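Local coordinates for protein acidocalcisomal pyrophosphatase (Trypanosoma brucei brucei, PDB 5C5V) that probably hydrolyses inorganic pyrophosphate to phosphate with the help of magnesium ions, as other soluble pyrophosphatases of its family do, at residues W196-F201 / P222-E227; V241-V246 / W257-I262; N153-I158 / A200-W205; E206-L211 / G218-V223. One frame throughout, in Å; residues are numbered along the deposited sequence.

Contact 1: W196-F201 / P222-E227; sequences WNYGAF and PVDAVE. With MG (magnesium ion), chain G; MG (magnesium ion), chain E; 2PN (imidodiphosphoric acid), chain C.
The Y198 ring runs out beside the D224 carboxylate, the two planes 37° apart, with CG of Y198 anti to its backbone N (chi1 -178°). At the ring edge, in its plane, lies 2PN O6, to which Y198 OH donates at 2.6 Å. The F201 ring has V223 CG1 at its edge, while A225 CB approaches CE2 obliquely at 3.5 Å. The N197 and E227 side chains lie side by side, amide and carboxylate nearly coplanar; ND2 gives OE1 a straight bond of 2.7 Å, in the amide plane.

D224 splits its carboxylate between two magnesium ions, OD1 and OD2 each 2.0 Å from its own metal; 2PN O6 and O5, on the same phosphoryl group, each take one of the two ions, and a water is bound to both. K258 NZ also bonds OD2. Paired backbone bonds at G199 and A225 hold the antiparallel strands, placing Y198 and D224 on one face of the sheet, with N197 and E227 on the other.

Strand 224-227 is flanked by strands 197-200 and 254-263, with strand 152-156 beyond 197-200; helix 285-295 packs against W196 and V226, and W161 of a second subunit meets the W196 ring.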
loop_
_atom_site.group_PDB
_atom_site.type_symbol
_atom_site.label_atom_id
_atom_site.label_comp_id
_atom_site.label_asym_id
_atom_site.label_seq_id
_atom_site.Cartn_x
_atom_site.Cartn_y
_atom_site.Cartn_z
ATOM N N TRP A 196 5.250 18.938 -3.919
ATOM C CA TRP A 196 5.607 18.002 -2.864
ATOM C C TRP A 196 5.762 18.803 -1.578
ATOM O O TRP A 196 5.906 20.026 -1.626
ATOM C CB TRP A 196 6.901 17.263 -3.197
ATOM C CG TRP A 196 6.881 16.688 -4.575
ATOM C CD1 TRP A 196 6.475 15.448 -4.928
ATOM C CD2 TRP A 196 7.252 17.358 -5.787
ATOM N NE1 TRP A 196 6.566 15.290 -6.291
ATOM C CE2 TRP A 196 7.047 16.450 -6.841
ATOM C CE3 TRP A 196 7.745 18.631 -6.081
ATOM C CZ2 TRP A 196 7.318 16.773 -8.171
ATOM C CZ3 TRP A 196 8.013 18.956 -7.400
ATOM C CH2 TRP A 196 7.799 18.031 -8.431
ATOM N N ASN A 197 5.720 18.127 -0.436
ATOM C CA ASN A 197 5.991 18.790 0.823
ATOM C C ASN A 197 7.423 19.271 0.806
ATOM O O ASN A 197 8.340 18.475 0.603
ATOM C CB ASN A 197 5.770 17.857 2.010
ATOM C CG ASN A 197 4.338 17.414 2.140
ATOM O OD1 ASN A 197 3.431 18.237 2.213
ATOM N ND2 ASN A 197 4.127 16.107 2.184
ATOM N N TYR A 198 7.600 20.567 1.030
ATOM C CA TYR A 198 8.906 21.184 0.995
ATOM C C TYR A 198 9.253 21.777 2.363
ATOM O O TYR A 198 8.390 22.319 3.047
ATOM C CB TYR A 198 8.939 22.265 -0.081
ATOM C CG TYR A 198 10.280 22.931 -0.236
ATOM C CD1 TYR A 198 11.294 22.337 -0.980
ATOM C CD2 TYR A 198 10.540 24.148 0.374
ATOM C CE1 TYR A 198 12.528 22.952 -1.120
ATOM C CE2 TYR A 198 11.772 24.767 0.241
ATOM C CZ TYR A 198 12.753 24.166 -0.505
ATOM O OH TYR A 198 13.968 24.779 -0.643
ATOM N N GLY A 199 10.514 21.668 2.761
ATOM C CA GLY A 199 10.932 22.195 4.046
ATOM C C GLY A 199 12.417 22.054 4.292
ATOM O O GLY A 199 13.229 22.242 3.397
ATOM N N ALA A 200 12.779 21.710 5.521
ATOM C CA ALA A 200 14.180 21.689 5.895
ATOM C C ALA A 200 14.471 20.662 6.981
ATOM O O ALA A 200 13.557 20.169 7.655
ATOM C CB ALA A 200 14.610 23.074 6.355
ATOM N N PHE A 201 15.746 20.321 7.117
ATOM C CA PHE A 201 16.196 19.469 8.199
ATOM C C PHE A 201 16.716 20.343 9.332
ATOM O O PHE A 201 17.580 21.198 9.110
ATOM C CB PHE A 201 17.297 18.499 7.726
ATOM C CG PHE A 201 16.803 17.414 6.798
ATOM C CD1 PHE A 201 15.959 16.413 7.262
ATOM C CD2 PHE A 201 17.177 17.394 5.468
ATOM C CE1 PHE A 201 15.504 15.413 6.416
ATOM C CE2 PHE A 201 16.720 16.389 4.612
ATOM C CZ PHE A 201 15.886 15.398 5.097
ATOM N N PRO A 222 19.237 26.169 6.580
ATOM C CA PRO A 222 19.178 24.722 6.814
ATOM C C PRO A 222 19.092 23.954 5.493
ATOM O O PRO A 222 18.624 24.510 4.501
ATOM C CB PRO A 222 17.897 24.552 7.632
ATOM C CG PRO A 222 17.681 25.867 8.258
ATOM C CD PRO A 222 18.169 26.884 7.296
ATOM N N VAL A 223 19.550 22.709 5.484
ATOM C CA VAL A 223 19.457 21.857 4.305
ATOM C C VAL A 223 17.997 21.641 3.885
ATOM O O VAL A 223 17.122 21.358 4.713
ATOM C CB VAL A 223 20.141 20.493 4.559
ATOM C CG1 VAL A 223 19.884 19.512 3.410
ATOM C CG2 VAL A 223 21.631 20.690 4.767
ATOM N N ASP A 224 17.750 21.779 2.588
ATOM C CA ASP A 224 16.404 21.711 2.033
ATOM C C ASP A 224 15.992 20.281 1.719
ATOM O O ASP A 224 16.799 19.480 1.262
ATOM C CB ASP A 224 16.310 22.576 0.772
ATOM C CG ASP A 224 16.506 24.062 1.062
ATOM O OD1 ASP A 224 15.983 24.554 2.085
ATOM O OD2 ASP A 224 17.191 24.728 0.265
ATOM N N ALA A 225 14.724 19.968 1.959
ATOM C CA ALA A 225 14.215 18.625 1.718
ATOM C C ALA A 225 12.903 18.641 0.923
ATOM O O ALA A 225 12.044 19.503 1.124
ATOM C CB ALA A 225 14.026 17.887 3.038
ATOM N N VAL A 226 12.767 17.682 0.012
ATOM C CA VAL A 226 11.521 17.490 -0.715
ATOM C C VAL A 226 10.935 16.148 -0.308
ATOM O O VAL A 226 11.539 15.103 -0.556
ATOM C CB VAL A 226 11.748 17.524 -2.241
ATOM C CG1 VAL A 226 10.421 17.689 -2.962
ATOM C CG2 VAL A 226 12.689 18.659 -2.600
ATOM N N GLU A 227 9.771 16.158 0.322
ATOM C CA GLU A 227 9.158 14.901 0.734
ATOM C C GLU A 227 8.098 14.454 -0.292
ATOM O O GLU A 227 7.128 15.166 -0.548
ATOM C CB GLU A 227 8.551 15.047 2.131
ATOM C CG GLU A 227 8.139 13.744 2.776
ATOM C CD GLU A 227 6.804 13.232 2.251
ATOM O OE1 GLU A 227 5.913 14.065 1.964
ATOM O OE2 GLU A 227 6.639 11.996 2.138
HETATM MG MG MG G . 15.644 26.484 2.335
HETATM MG MG MG E . 18.196 26.466 0.298
HETATM P P1 2PN C . 14.680 29.765 -2.194
HETATM O O1 2PN C . 14.499 31.067 -1.371
HETATM O O2 2PN C . 16.133 29.733 -2.740
HETATM O O3 2PN C . 13.598 29.714 -3.308
HETATM N N1 2PN C . 14.396 28.480 -1.224
HETATM P P2 2PN C . 15.382 27.992 -0.010
HETATM O O4 2PN C . 15.682 29.179 0.974
HETATM O O5 2PN C . 16.682 27.544 -0.648
HETATM O O6 2PN C . 14.758 26.891 0.729
HETATM O O HOH W 1 19.346 25.481 1.913
HETATM O O HOH W 2 16.472 25.990 4.451
HETATM O O HOH W 3 17.393 27.401 1.781
HETATM O O HOH W 4 14.744 28.246 3.415
HETATM O O HOH W 5 14.068 25.437 3.186
#

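Contact 2: V241-V246 / W257-I262; sequences VKVLGV and WKVVCI
V246 holds CG2 anti to its backbone N, with CG1 between N and the carbonyl carbon (chi1 61°), and this directs CG2 to W257 CE3 at 3.7 Å and to V259 CG2 at 3.9 Å. C261 likewise sets SG between N and the carbonyl carbon (chi1 64°), where it meets V241 CG2 at 3.8 Å. V243 and V259 cross at about a right angle, both methyl groups of V243 resting against V259 CG1. On the face that carries I262, L244 CD1 touches I262 CG2 at 3.9 Å.

K242 and I262 exchange two backbone bonds, but beyond V243 the register slips by one residue. V260 O then accepts from two successive amides, L244 N at 2.9 Å in the carbonyl plane and G245 N at a longer 3.3 Å, while V260 N returns a 2.7 Å bond to G245 O.

V243, V246 and helix 316-336 pack together on one side. K258, whose NZ bonds D224 OD2, also makes a cation-pi contact with F293.

The doubled acceptor at V260, facing L244 and G245, defines a classic beta bulge in the antiparallel hairpin 238-251/254-263, part of the mixed sheet at the core of the pyrophosphatase domain.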
loop_
_atom_site.group_PDB
_atom_site.type_symbol
_atom_site.label_atom_id
_atom_site.label_comp_id
_atom_site.label_asym_id
_atom_site.label_seq_id
_atom_site.Cartn_x
_atom_site.Cartn_y
_atom_site.Cartn_z
ATOM N N VAL A 241 11.085 11.020 8.384
ATOM C CA VAL A 241 11.241 10.675 6.979
ATOM C C VAL A 241 12.467 9.819 6.749
ATOM O O VAL A 241 13.379 9.753 7.577
ATOM C CB VAL A 241 11.345 11.924 6.066
ATOM C CG1 VAL A 241 10.147 12.836 6.252
ATOM C CG2 VAL A 241 12.661 12.657 6.288
ATOM N N LYS A 242 12.459 9.159 5.602
ATOM C CA LYS A 242 13.556 8.337 5.127
ATOM C C LYS A 242 14.217 9.021 3.943
ATOM O O LYS A 242 13.554 9.365 2.978
ATOM C CB LYS A 242 13.051 6.950 4.727
ATOM C CG LYS A 242 14.098 6.090 4.067
ATOM C CD LYS A 242 13.756 4.617 4.175
ATOM C CE LYS A 242 13.015 4.122 2.964
ATOM N NZ LYS A 242 12.880 2.628 3.051
ATOM N N VAL A 243 15.524 9.216 4.023
ATOM C CA VAL A 243 16.280 9.880 2.971
ATOM C C VAL A 243 16.600 8.918 1.820
ATOM O O VAL A 243 17.076 7.809 2.058
ATOM C CB VAL A 243 17.585 10.463 3.543
ATOM C CG1 VAL A 243 18.600 10.731 2.436
ATOM C CG2 VAL A 243 17.291 11.705 4.376
ATOM N N LEU A 244 16.339 9.347 0.583
ATOM C CA LEU A 244 16.522 8.499 -0.596
ATOM C C LEU A 244 17.664 8.972 -1.486
ATOM O O LEU A 244 18.314 8.170 -2.139
ATOM C CB LEU A 244 15.231 8.432 -1.421
ATOM C CG LEU A 244 14.038 7.850 -0.677
ATOM C CD1 LEU A 244 12.785 8.009 -1.499
ATOM C CD2 LEU A 244 14.293 6.382 -0.322
ATOM N N GLY A 245 17.898 10.274 -1.540
ATOM C CA GLY A 245 18.912 10.790 -2.438
ATOM C C GLY A 245 18.967 12.294 -2.385
ATOM O O GLY A 245 18.247 12.912 -1.609
ATOM N N VAL A 246 19.807 12.901 -3.213
ATOM C CA VAL A 246 19.934 14.351 -3.145
ATOM C C VAL A 246 20.324 14.962 -4.483
ATOM O O VAL A 246 21.100 14.386 -5.243
ATOM C CB VAL A 246 20.973 14.773 -2.049
ATOM C CG1 VAL A 246 22.338 14.208 -2.360
ATOM C CG2 VAL A 246 21.046 16.274 -1.935
ATOM N N TRP A 257 21.738 22.063 -1.867
ATOM C CA TRP A 257 21.313 20.672 -1.945
ATOM C C TRP A 257 19.830 20.537 -1.737
ATOM O O TRP A 257 19.258 21.193 -0.871
ATOM C CB TRP A 257 22.014 19.808 -0.894
ATOM C CG TRP A 257 23.497 19.760 -0.965
ATOM C CD1 TRP A 257 24.375 20.376 -0.122
ATOM C CD2 TRP A 257 24.294 19.031 -1.909
ATOM N NE1 TRP A 257 25.669 20.084 -0.484
ATOM C CE2 TRP A 257 25.649 19.259 -1.577
ATOM C CE3 TRP A 257 23.995 18.210 -3.001
ATOM C CZ2 TRP A 257 26.700 18.695 -2.292
ATOM C CZ3 TRP A 257 25.039 17.651 -3.715
ATOM C CH2 TRP A 257 26.377 17.896 -3.357
ATOM N N LYS A 258 19.214 19.664 -2.525
ATOM C CA LYS A 258 17.802 19.341 -2.360
ATOM C C LYS A 258 17.668 17.858 -2.085
ATOM O O LYS A 258 17.796 17.036 -2.997
ATOM C CB LYS A 258 17.004 19.744 -3.602
ATOM C CG LYS A 258 16.962 21.246 -3.860
ATOM C CD LYS A 258 15.998 21.948 -2.922
ATOM C CE LYS A 258 15.959 23.441 -3.196
ATOM N NZ LYS A 258 17.235 24.101 -2.818
ATOM N N VAL A 259 17.441 17.515 -0.823
ATOM C CA VAL A 259 17.349 16.115 -0.440
ATOM C C VAL A 259 15.971 15.562 -0.783
ATOM O O VAL A 259 14.947 16.172 -0.467
ATOM C CB VAL A 259 17.636 15.908 1.066
ATOM C CG1 VAL A 259 17.412 14.448 1.458
ATOM C CG2 VAL A 259 19.055 16.335 1.406
ATOM N N VAL A 260 15.960 14.407 -1.444
ATOM C CA VAL A 260 14.724 13.707 -1.751
ATOM C C VAL A 260 14.474 12.718 -0.636
ATOM O O VAL A 260 15.344 11.904 -0.314
ATOM C CB VAL A 260 14.785 12.949 -3.114
ATOM C CG1 VAL A 260 13.478 12.181 -3.353
ATOM C CG2 VAL A 260 15.049 13.912 -4.268
ATOM N N CYS A 261 13.292 12.786 -0.035
ATOM C CA CYS A 261 12.987 11.896 1.079
ATOM C C CYS A 261 11.534 11.494 1.035
ATOM O O CYS A 261 10.742 12.075 0.284
ATOM C CB CYS A 261 13.313 12.570 2.419
ATOM S SG CYS A 261 12.297 14.037 2.746
ATOM N N ILE A 262 11.172 10.506 1.840
ATOM C CA ILE A 262 9.772 10.116 1.918
ATOM C C ILE A 262 9.362 9.776 3.339
ATOM O O ILE A 262 10.106 9.140 4.079
ATOM C CB ILE A 262 9.450 8.914 1.002
ATOM C CG1 ILE A 262 7.945 8.630 1.032
ATOM C CG2 ILE A 262 10.254 7.684 1.400
ATOM C CD1 ILE A 262 7.504 7.628 0.008
#

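Contact 3: N153-I158 / A200-W205; sequences NFICEI and AFPQTW
I155 and A200 join the two segments through a reciprocal pair of backbone hydrogen bonds, I155 N to A200 O at 2.9 Å and A200 N to I155 O at 3.0 Å. They form one antiparallel hydrogen-bonded pair, after which 200-205 departs as a loop.

Apolar packing follows on the side of I155. Its CG1 is anti to the carbonyl carbon (chi1 -56°) and the chain continues extended, which carries its end obliquely across the P202 ring; I155 CD1 lies 3.7 Å from P202 CB and 3.8 Å from P202 CD. F154 points its ring to the other side of the strand, where it packs on A225 and E227 of strand 224-227 and on V241.

Carbonyl-to-carbon approaches make up a third group. N153 O lies at the edge of the F201 ring, 3.2 Å from CD1, and 3.1 Å from P202 CD, so one oxygen touches carbons of two consecutive residues.

Among the polar side chains, T204 OG1 folds back to give F201 O a 2.8 Å bond and accepts from V223 N, tying the loop to the residues that lead into strand 224-227. The carboxylate of E157 reaches the methyl of A200, its OE2 held by I168 N, near the bound imidodiphosphate and E167 of a magnesium site. N153 ND2 bonds P133 O.

Directional backbone bonds thus set the register at a single residue pair; beyond it P202 and F201 meet the strand through close packing on I155 and on N153 O, without further hydrogen bonds across, and the buried E157 carboxylate is satisfied in part by the backbone N of I168.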
loop_
_atom_site.group_PDB
_atom_site.type_symbol
_atom_site.label_atom_id
_atom_site.label_comp_id
_atom_site.label_asym_id
_atom_site.label_seq_id
_atom_site.Cartn_x
_atom_site.Cartn_y
_atom_site.Cartn_z
ATOM N N ASN A 153 14.131 13.880 11.167
ATOM C CA ASN A 153 13.019 14.799 11.318
ATOM C C ASN A 153 13.007 15.821 10.192
ATOM O O ASN A 153 14.030 16.430 9.873
ATOM C CB ASN A 153 13.057 15.492 12.671
ATOM C CG ASN A 153 12.337 14.699 13.732
ATOM O OD1 ASN A 153 11.311 14.082 13.454
ATOM N ND2 ASN A 153 12.878 14.683 14.942
ATOM N N PHE A 154 11.833 15.978 9.593
ATOM C CA PHE A 154 11.620 16.893 8.487
ATOM C C PHE A 154 10.660 17.965 8.952
ATOM O O PHE A 154 9.573 17.663 9.450
ATOM C CB PHE A 154 11.073 16.132 7.260
ATOM C CG PHE A 154 10.469 17.013 6.173
ATOM C CD1 PHE A 154 11.274 17.665 5.254
ATOM C CD2 PHE A 154 9.095 17.141 6.043
ATOM C CE1 PHE A 154 10.711 18.453 4.220
ATOM C CE2 PHE A 154 8.526 17.922 5.014
ATOM C CZ PHE A 154 9.334 18.581 4.109
ATOM N N ILE A 155 11.070 19.215 8.824
ATOM C CA ILE A 155 10.176 20.316 9.135
ATOM C C ILE A 155 9.532 20.818 7.863
ATOM O O ILE A 155 10.219 21.342 6.983
ATOM C CB ILE A 155 10.912 21.474 9.821
ATOM C CG1 ILE A 155 11.615 20.968 11.084
ATOM C CG2 ILE A 155 9.939 22.612 10.129
ATOM C CD1 ILE A 155 12.684 21.904 11.597
ATOM N N CYS A 156 8.220 20.646 7.748
ATOM C CA CYS A 156 7.517 21.134 6.573
ATOM C C CYS A 156 7.257 22.635 6.668
ATOM O O CYS A 156 6.549 23.100 7.557
ATOM C CB CYS A 156 6.195 20.395 6.374
ATOM S SG CYS A 156 5.264 20.968 4.921
ATOM N N GLU A 157 7.837 23.378 5.737
ATOM C CA GLU A 157 7.606 24.813 5.594
ATOM C C GLU A 157 6.507 25.072 4.555
ATOM O O GLU A 157 5.655 25.947 4.731
ATOM C CB GLU A 157 8.904 25.512 5.184
ATOM C CG GLU A 157 10.016 25.355 6.219
ATOM C CD GLU A 157 11.407 25.746 5.720
ATOM O OE1 GLU A 157 11.730 25.493 4.532
ATOM O OE2 GLU A 157 12.188 26.289 6.541
ATOM N N ILE A 158 6.536 24.308 3.465
ATOM C CA ILE A 158 5.597 24.512 2.365
ATOM C C ILE A 158 4.863 23.239 1.962
ATOM O O ILE A 158 5.416 22.368 1.284
ATOM C CB ILE A 158 6.317 25.089 1.150
ATOM C CG1 ILE A 158 6.994 26.402 1.546
ATOM C CG2 ILE A 158 5.340 25.291 -0.023
ATOM C CD1 ILE A 158 7.787 27.014 0.431
ATOM N N ALA A 200 12.779 21.710 5.521
ATOM C CA ALA A 200 14.180 21.689 5.895
ATOM C C ALA A 200 14.471 20.662 6.981
ATOM O O ALA A 200 13.557 20.169 7.655
ATOM C CB ALA A 200 14.610 23.074 6.355
ATOM N N PHE A 201 15.746 20.321 7.117
ATOM C CA PHE A 201 16.196 19.469 8.199
ATOM C C PHE A 201 16.716 20.343 9.332
ATOM O O PHE A 201 17.580 21.198 9.110
ATOM C CB PHE A 201 17.297 18.499 7.726
ATOM C CG PHE A 201 16.803 17.414 6.798
ATOM C CD1 PHE A 201 15.959 16.413 7.262
ATOM C CD2 PHE A 201 17.177 17.394 5.468
ATOM C CE1 PHE A 201 15.504 15.413 6.416
ATOM C CE2 PHE A 201 16.720 16.389 4.612
ATOM C CZ PHE A 201 15.886 15.398 5.097
ATOM N N PRO A 202 16.221 20.114 10.552
ATOM C CA PRO A 202 16.756 20.859 11.695
ATOM C C PRO A 202 18.219 20.501 11.954
ATOM O O PRO A 202 18.659 19.445 11.496
ATOM C CB PRO A 202 15.859 20.412 12.859
ATOM C CG PRO A 202 15.392 19.052 12.459
ATOM C CD PRO A 202 15.206 19.126 10.958
ATOM N N GLN A 203 18.952 21.374 12.651
ATOM C CA GLN A 203 20.332 21.100 13.077
ATOM C C GLN A 203 21.253 20.841 11.883
ATOM O O GLN A 203 22.180 20.031 11.959
ATOM C CB GLN A 203 20.371 19.921 14.055
ATOM C CG GLN A 203 19.423 20.099 15.242
ATOM C CD GLN A 203 19.536 19.000 16.303
ATOM O OE1 GLN A 203 19.855 17.840 16.005
ATOM N NE2 GLN A 203 19.283 19.373 17.554
ATOM N N THR A 204 20.968 21.528 10.779
ATOM C CA THR A 204 21.871 21.574 9.633
ATOM C C THR A 204 22.049 23.015 9.191
ATOM O O THR A 204 21.212 23.874 9.480
ATOM C CB THR A 204 21.351 20.763 8.426
ATOM O OG1 THR A 204 20.120 21.341 7.974
ATOM C CG2 THR A 204 21.125 19.308 8.795
ATOM N N TRP A 205 23.111 23.264 8.443
ATOM C CA TRP A 205 23.373 24.594 7.935
ATOM C C TRP A 205 24.264 24.523 6.689
ATOM O O TRP A 205 25.337 23.898 6.709
ATOM C CB TRP A 205 24.015 25.456 9.033
ATOM C CG TRP A 205 24.387 26.854 8.624
ATOM C CD1 TRP A 205 23.569 27.805 8.077
ATOM C CD2 TRP A 205 25.677 27.463 8.757
ATOM N NE1 TRP A 205 24.278 28.960 7.845
ATOM C CE2 TRP A 205 25.574 28.775 8.257
ATOM C CE3 TRP A 205 26.914 27.017 9.231
ATOM C CZ2 TRP A 205 26.666 29.652 8.229
ATOM C CZ3 TRP A 205 27.993 27.892 9.206
ATOM C CH2 TRP A 205 27.861 29.189 8.709
#

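Contact 4: E206-L211 / G218-V223; sequences ESTEVL and GDNDPV. With MG (magnesium ion), chain E.
E206 lays its side chain obliquely across D219, with the two carboxylate planes at 90° to each other. The chain is bent at chi2 (-83°), so the aliphatic part, not the acid end, does the touching: CB and CG each lie 3.5 Å from D219 OD2, and the two acid groups stay apart, E206 OE2 and D219 OD2 being 5.0 Å from one another. Toward its tip E206 crosses V223 at about a right angle, OE2 4.0 Å from CG2, and it also packs on W257.

D219 places CG between its backbone N and carbonyl carbon (chi1 82°), which turns OD1 onto a magnesium ion at 2.2 Å. OD2 accepts from a water ligand of the same ion, a water that also donates to P222 O, and takes a weak bond from D221 N. T208 CG2 meets N220 at its amide, OD1 lying 3.3 Å away; that oxygen accepts from W205 NE1.

The backbones are tied at three points: E206 N to D221 O, N220 N to E206 O, and G218 N to S207 O. S207 OG accepts from E209 N, making an ST turn.

D224 and D256 share the magnesium ion with D219, while D221 lines the same imidodiphosphate pocket. D219, D221 and D224 fit the aspartate-rich D-x-D-x-x-D signature of soluble inorganic pyrophosphatases, here set at the magnesium site.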
loop_
_atom_site.group_PDB
_atom_site.type_symbol
_atom_site.label_atom_id
_atom_site.label_comp_id
_atom_site.label_asym_id
_atom_site.label_seq_id
_atom_site.Cartn_x
_atom_site.Cartn_y
_atom_site.Cartn_z
ATOM N N GLU A 206 23.814 25.148 5.604
ATOM C CA GLU A 206 24.637 25.255 4.401
ATOM C C GLU A 206 25.662 26.367 4.616
ATOM O O GLU A 206 25.435 27.525 4.256
ATOM C CB GLU A 206 23.779 25.534 3.164
ATOM C CG GLU A 206 22.728 24.467 2.888
ATOM C CD GLU A 206 23.275 23.270 2.121
ATOM O OE1 GLU A 206 24.487 22.992 2.210
ATOM O OE2 GLU A 206 22.485 22.600 1.416
ATOM N N SER A 207 26.786 25.990 5.214
ATOM C CA SER A 207 27.797 26.931 5.678
ATOM C C SER A 207 28.304 27.897 4.608
ATOM O O SER A 207 28.661 27.495 3.501
ATOM C CB SER A 207 28.988 26.160 6.247
ATOM O OG SER A 207 30.006 27.053 6.624
ATOM N N THR A 208 28.369 29.170 4.978
ATOM C CA THR A 208 28.949 30.192 4.128
ATOM C C THR A 208 30.478 30.183 4.202
ATOM O O THR A 208 31.138 30.979 3.545
ATOM C CB THR A 208 28.437 31.585 4.515
ATOM O OG1 THR A 208 28.831 31.891 5.861
ATOM C CG2 THR A 208 26.925 31.642 4.394
ATOM N N GLU A 209 31.045 29.304 5.017
ATOM C CA GLU A 209 32.492 29.245 5.173
ATOM C C GLU A 209 33.071 28.010 4.490
ATOM O O GLU A 209 34.283 27.804 4.498
ATOM C CB GLU A 209 32.891 29.235 6.663
ATOM C CG GLU A 209 32.288 30.344 7.521
ATOM C CD GLU A 209 32.784 30.291 8.979
ATOM N N VAL A 210 32.209 27.172 3.930
ATOM C CA VAL A 210 32.668 25.932 3.319
ATOM C C VAL A 210 32.628 26.001 1.795
ATOM O O VAL A 210 31.598 26.336 1.200
ATOM C CB VAL A 210 31.816 24.716 3.795
ATOM C CG1 VAL A 210 32.096 23.493 2.941
ATOM C CG2 VAL A 210 32.099 24.407 5.270
ATOM N N LEU A 211 33.746 25.650 1.169
ATOM C CA LEU A 211 33.804 25.578 -0.283
ATOM C C LEU A 211 33.432 24.178 -0.718
ATOM O O LEU A 211 34.230 23.248 -0.606
ATOM C CB LEU A 211 35.194 25.935 -0.818
ATOM C CG LEU A 211 35.223 26.040 -2.348
ATOM C CD1 LEU A 211 34.335 27.183 -2.845
ATOM C CD2 LEU A 211 36.637 26.141 -2.901
ATOM N N GLY A 218 27.716 27.663 0.741
ATOM C CA GLY A 218 26.315 27.310 0.912
ATOM C C GLY A 218 25.371 28.493 0.930
ATOM O O GLY A 218 25.806 29.638 1.027
ATOM N N ASP A 219 24.072 28.226 0.882
ATOM C CA ASP A 219 23.098 29.309 0.775
ATOM C C ASP A 219 22.683 29.850 2.146
ATOM O O ASP A 219 21.696 30.574 2.254
ATOM C CB ASP A 219 21.860 28.855 -0.032
ATOM C CG ASP A 219 20.843 28.077 0.805
ATOM O OD1 ASP A 219 19.651 28.135 0.444
ATOM O OD2 ASP A 219 21.222 27.422 1.819
ATOM N N ASN A 220 23.445 29.494 3.182
ATOM C CA ASN A 220 23.285 30.075 4.516
ATOM C C ASN A 220 21.984 29.684 5.229
ATOM O O ASN A 220 21.534 30.385 6.123
ATOM C CB ASN A 220 23.380 31.605 4.428
ATOM C CG ASN A 220 23.758 32.251 5.754
ATOM O OD1 ASN A 220 24.460 31.653 6.575
ATOM N ND2 ASN A 220 23.308 33.487 5.959
ATOM N N ASP A 221 21.394 28.564 4.831
ATOM C CA ASP A 221 20.106 28.094 5.351
ATOM C C ASP A 221 20.208 26.641 5.789
ATOM O O ASP A 221 21.145 25.945 5.413
ATOM C CB ASP A 221 18.998 28.216 4.292
ATOM C CG ASP A 221 18.154 29.474 4.441
ATOM O OD1 ASP A 221 17.853 29.874 5.581
ATOM O OD2 ASP A 221 17.760 30.061 3.412
ATOM N N PRO A 222 19.237 26.169 6.580
ATOM C CA PRO A 222 19.178 24.722 6.814
ATOM C C PRO A 222 19.092 23.954 5.493
ATOM O O PRO A 222 18.624 24.510 4.501
ATOM C CB PRO A 222 17.897 24.552 7.632
ATOM C CG PRO A 222 17.681 25.867 8.258
ATOM C CD PRO A 222 18.169 26.884 7.296
ATOM N N VAL A 223 19.550 22.709 5.484
ATOM C CA VAL A 223 19.457 21.857 4.305
ATOM C C VAL A 223 17.997 21.641 3.885
ATOM O O VAL A 223 17.122 21.358 4.713
ATOM C CB VAL A 223 20.141 20.493 4.559
ATOM C CG1 VAL A 223 19.884 19.512 3.410
ATOM C CG2 VAL A 223 21.631 20.690 4.767
HETATM MG MG MG E . 18.196 26.466 0.298
HETATM O O HOH W 1 19.346 25.481 1.913
HETATM O O HOH W 3 17.393 27.401 1.781
#

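Overall arrangement
Contacts 1, 2 and 3 belong to one sheet: strand 224-227 of contact 1 bonds strand 254-263 of contact 2, V226 N to V259 O at 2.7 Å, and Y198 O of strand 197-200 takes I158 N of contact 3 at 2.8 Å, just past the corner at E157. The centres of contacts 1 and 3 are about 6 Å apart, those of contacts 1 and 2 about 8 Å. F201 links them, its ring reaching V241, V243 and V259. Contact 4, centred about 15 Å from contact 1, continues into it through P222 and V223 and shares one magnesium ion and two of its waters, so loop and sheet both face the imidodiphosphate.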